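Local coordinates for protein subtilisin-like serine protease (Fervidobacterium pennivorans, PDB 1R6V) that breaks down keratin into peptides as a subtilisin-family serine protease, allowing its bacterium to grow on native feathers, at residues Gln146-Val158 and Val387-Pro399. The protein carries 1 engineered substitution. Sequence-based numbering, arbitrary orientation.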
# COMPACT_ATOMS: atom_id res chain seq x y z
N GLN A 146 28.92 9.17 -25.28
CA GLN A 146 28.21 9.85 -26.35
C GLN A 146 26.75 10.03 -25.97
O GLN A 146 26.15 11.09 -26.21
CB GLN A 146 28.32 9.06 -27.65
CG GLN A 146 27.81 9.80 -28.87
CD GLN A 146 28.08 9.04 -30.15
OE1 GLN A 146 29.22 8.65 -30.42
NE2 GLN A 146 27.04 8.84 -30.96
N LEU A 147 26.16 9.00 -25.36
CA LEU A 147 24.77 9.07 -24.95
C LEU A 147 24.56 10.19 -23.94
O LEU A 147 23.58 10.92 -24.01
CB LEU A 147 24.30 7.74 -24.36
CG LEU A 147 22.83 7.60 -23.96
CD1 LEU A 147 22.40 6.14 -24.09
CD2 LEU A 147 22.63 8.09 -22.51
N TRP A 148 25.49 10.34 -22.99
CA TRP A 148 25.37 11.40 -21.99
C TRP A 148 25.43 12.78 -22.62
O TRP A 148 24.94 13.75 -22.04
CB TRP A 148 26.45 11.30 -20.92
CG TRP A 148 26.22 10.21 -19.94
CD1 TRP A 148 25.01 9.76 -19.48
CD2 TRP A 148 27.23 9.47 -19.24
NE1 TRP A 148 25.21 8.78 -18.53
CE2 TRP A 148 26.55 8.58 -18.37
CE3 TRP A 148 28.63 9.47 -19.27
CZ2 TRP A 148 27.25 7.70 -17.52
CZ3 TRP A 148 29.32 8.59 -18.42
CH2 TRP A 148 28.62 7.71 -17.56
N GLU A 149 26.04 12.88 -23.80
CA GLU A 149 26.11 14.16 -24.48
C GLU A 149 24.72 14.62 -24.88
O GLU A 149 24.45 15.82 -24.98
CB GLU A 149 27.00 14.08 -25.72
CG GLU A 149 28.45 13.76 -25.42
CD GLU A 149 29.34 14.07 -26.60
OE1 GLU A 149 29.47 15.27 -26.93
OE2 GLU A 149 29.90 13.12 -27.20
N GLU A 150 23.83 13.66 -25.11
CA GLU A 150 22.45 14.00 -25.49
C GLU A 150 21.59 14.23 -24.24
O GLU A 150 20.83 15.20 -24.16
CB GLU A 150 21.83 12.90 -26.36
CG GLU A 150 20.32 13.06 -26.55
CD GLU A 150 19.69 12.04 -27.47
OE1 GLU A 150 20.27 10.95 -27.68
OE2 GLU A 150 18.58 12.31 -27.97
N ALA A 151 21.73 13.34 -23.26
CA ALA A 151 20.96 13.42 -22.02
C ALA A 151 21.71 12.72 -20.89
O ALA A 151 22.25 11.64 -21.09
CB ALA A 151 19.59 12.78 -22.22
N SER A 152 21.71 13.32 -19.70
CA SER A 152 22.40 12.76 -18.54
C SER A 152 21.66 13.00 -17.21
O SER A 152 22.20 12.74 -16.13
CB SER A 152 23.80 13.37 -18.43
OG SER A 152 23.70 14.76 -18.20
N GLY A 153 20.43 13.50 -17.29
CA GLY A 153 19.65 13.76 -16.08
C GLY A 153 19.70 15.20 -15.60
O GLY A 153 19.26 15.50 -14.50
N THR A 154 20.24 16.10 -16.42
CA THR A 154 20.33 17.51 -16.05
C THR A 154 19.01 18.10 -15.54
O THR A 154 17.98 17.97 -16.19
CB THR A 154 20.78 18.35 -17.26
OG1 THR A 154 21.99 17.78 -17.78
CG2 THR A 154 21.04 19.79 -16.85
N ASN A 155 19.08 18.75 -14.37
CA ASN A 155 17.94 19.39 -13.70
C ASN A 155 16.91 18.44 -13.09
O ASN A 155 15.90 18.89 -12.55
CB ASN A 155 17.18 20.34 -14.65
CG ASN A 155 18.09 21.42 -15.23
OD1 ASN A 155 18.92 22.00 -14.54
ND2 ASN A 155 17.90 21.71 -16.51
N ILE A 156 17.15 17.14 -13.18
CA ILE A 156 16.20 16.18 -12.62
C ILE A 156 16.57 15.89 -11.18
O ILE A 156 17.73 15.60 -10.89
CB ILE A 156 16.18 14.85 -13.44
CG1 ILE A 156 15.81 15.12 -14.91
CG2 ILE A 156 15.17 13.87 -12.82
CD1 ILE A 156 14.50 15.91 -15.10
N ILE A 157 15.60 15.99 -10.28
CA ILE A 157 15.83 15.71 -8.86
C ILE A 157 15.33 14.29 -8.56
O ILE A 157 14.18 13.96 -8.83
CB ILE A 157 15.07 16.71 -7.95
CG1 ILE A 157 15.70 18.10 -8.08
CG2 ILE A 157 15.13 16.27 -6.48
CD1 ILE A 157 14.88 19.21 -7.43
N VAL A 158 16.21 13.46 -8.01
CA VAL A 158 15.86 12.07 -7.68
C VAL A 158 15.83 11.90 -6.17
O VAL A 158 16.84 12.16 -5.50
CB VAL A 158 16.95 11.10 -8.20
CG1 VAL A 158 16.65 9.68 -7.76
CG2 VAL A 158 17.07 11.20 -9.71
N VAL A 387 17.49 1.58 -12.77
CA VAL A 387 16.27 2.02 -13.43
C VAL A 387 15.94 3.46 -13.04
O VAL A 387 15.54 4.26 -13.89
CB VAL A 387 15.08 1.09 -13.09
CG1 VAL A 387 13.77 1.69 -13.63
CG2 VAL A 387 15.30 -0.28 -13.71
N THR A 388 16.11 3.81 -11.78
CA THR A 388 15.84 5.19 -11.37
C THR A 388 16.74 6.14 -12.17
O THR A 388 16.32 7.22 -12.60
CB THR A 388 16.05 5.36 -9.84
OG1 THR A 388 15.06 4.59 -9.16
CG2 THR A 388 15.90 6.81 -9.42
N GLY A 389 17.99 5.72 -12.39
CA GLY A 389 18.92 6.53 -13.16
C GLY A 389 18.47 6.65 -14.62
O GLY A 389 18.57 7.72 -15.23
N VAL A 390 17.99 5.56 -15.19
CA VAL A 390 17.52 5.59 -16.56
C VAL A 390 16.33 6.55 -16.65
O VAL A 390 16.24 7.35 -17.57
CB VAL A 390 17.11 4.18 -17.05
CG1 VAL A 390 16.36 4.27 -18.39
CG2 VAL A 390 18.37 3.32 -17.23
N VAL A 391 15.41 6.45 -15.69
CA VAL A 391 14.25 7.36 -15.69
C VAL A 391 14.69 8.82 -15.64
O VAL A 391 14.14 9.69 -16.32
CB VAL A 391 13.30 7.06 -14.49
CG1 VAL A 391 12.17 8.12 -14.40
CG2 VAL A 391 12.67 5.68 -14.66
N ALA A 392 15.68 9.13 -14.79
CA ALA A 392 16.15 10.50 -14.69
C ALA A 392 16.67 11.03 -16.02
O ALA A 392 16.42 12.18 -16.38
CB ALA A 392 17.23 10.62 -13.60
N VAL A 393 17.41 10.19 -16.75
CA VAL A 393 17.95 10.59 -18.06
C VAL A 393 16.77 10.81 -19.03
O VAL A 393 16.72 11.80 -19.76
CB VAL A 393 18.96 9.51 -18.61
CG1 VAL A 393 19.46 9.90 -20.02
CG2 VAL A 393 20.17 9.44 -17.66
N LEU A 394 15.80 9.90 -19.01
CA LEU A 394 14.63 10.03 -19.89
C LEU A 394 13.82 11.29 -19.61
O LEU A 394 13.29 11.90 -20.54
CB LEU A 394 13.71 8.82 -19.76
CG LEU A 394 14.31 7.47 -20.19
CD1 LEU A 394 13.31 6.36 -19.91
CD2 LEU A 394 14.65 7.50 -21.69
N LEU A 395 13.70 11.67 -18.34
CA LEU A 395 12.91 12.84 -18.00
C LEU A 395 13.54 14.11 -18.53
O LEU A 395 12.86 15.13 -18.68
CB LEU A 395 12.68 12.92 -16.49
CG LEU A 395 11.68 11.85 -16.01
CD1 LEU A 395 11.62 11.84 -14.50
CD2 LEU A 395 10.29 12.12 -16.62
N GLN A 396 14.84 14.08 -18.80
CA GLN A 396 15.50 15.25 -19.37
C GLN A 396 15.07 15.36 -20.83
O GLN A 396 14.74 16.45 -21.32
CB GLN A 396 17.02 15.14 -19.34
CG GLN A 396 17.70 16.32 -20.05
CD GLN A 396 19.20 16.20 -20.07
OE1 GLN A 396 19.78 15.42 -19.31
NE2 GLN A 396 19.85 16.97 -20.93
N LYS A 397 15.07 14.24 -21.53
CA LYS A 397 14.70 14.24 -22.94
C LYS A 397 13.21 14.37 -23.22
O LYS A 397 12.82 14.93 -24.24
CB LYS A 397 15.24 13.00 -23.65
CG LYS A 397 14.92 12.99 -25.14
CD LYS A 397 15.68 11.92 -25.90
CE LYS A 397 15.38 12.00 -27.41
NZ LYS A 397 16.13 10.99 -28.20
N PHE A 398 12.39 13.83 -22.33
CA PHE A 398 10.93 13.86 -22.50
C PHE A 398 10.35 14.53 -21.26
O PHE A 398 9.70 13.89 -20.43
CB PHE A 398 10.40 12.43 -22.65
CG PHE A 398 11.10 11.64 -23.72
CD1 PHE A 398 12.04 10.67 -23.39
CD2 PHE A 398 10.83 11.89 -25.07
CE1 PHE A 398 12.70 9.95 -24.38
CE2 PHE A 398 11.49 11.19 -26.07
CZ PHE A 398 12.43 10.21 -25.73
N PRO A 399 10.55 15.85 -21.14
CA PRO A 399 10.05 16.56 -19.97
C PRO A 399 8.55 16.49 -19.72
O PRO A 399 8.11 16.64 -18.59
CB PRO A 399 10.56 17.98 -20.19
CG PRO A 399 10.61 18.10 -21.67
CD PRO A 399 11.17 16.77 -22.10
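Gln396, with CG anti to the backbone N (chi1 175°) and an extended chain, extends from its helix to the loop, where OE1 accepts from three successive amides, Ser152 N, Gly153 N and Thr154 N. Ser152 N gives Gln396 OE1 the straightest bond, with an N-H...O angle of 159° and a length of 2.9 Å. Gly153 N comes in almost end-on to the carbonyl, while Thr154 N sits well above the amide plane. With an alanine in place of Gln396, the three amides would probably lose their shared acceptor and the Gly153-Ile156 turn would be less firmly fixed to the helix. Close by, Gly153 lies over Val393, their CA atoms 4.1 Å apart, and Val393 CG1 packs against Ala151 CB at 3.6 Å. In the subtilisin fold of the catalytic domain, helix 380-397, which carries Ser381, the probable charge-relay serine, in its first turn, here packs against the loop leading into strand 157-162, which ends at Asp162, the probable aspartate. The buried end is tight: Ile156 CG1 lies 3.3 Å from Ala392 O, and Val158 CG1 presses on Thr388 CG2 at 3.4 Å, while Thr388 OG1 bonds Asn265. Toward solvent the packing thins to a salt bridge, Lys397 NZ to Glu150 OE2 at 2.8 Å, the ammonium also bonding Leu437 O.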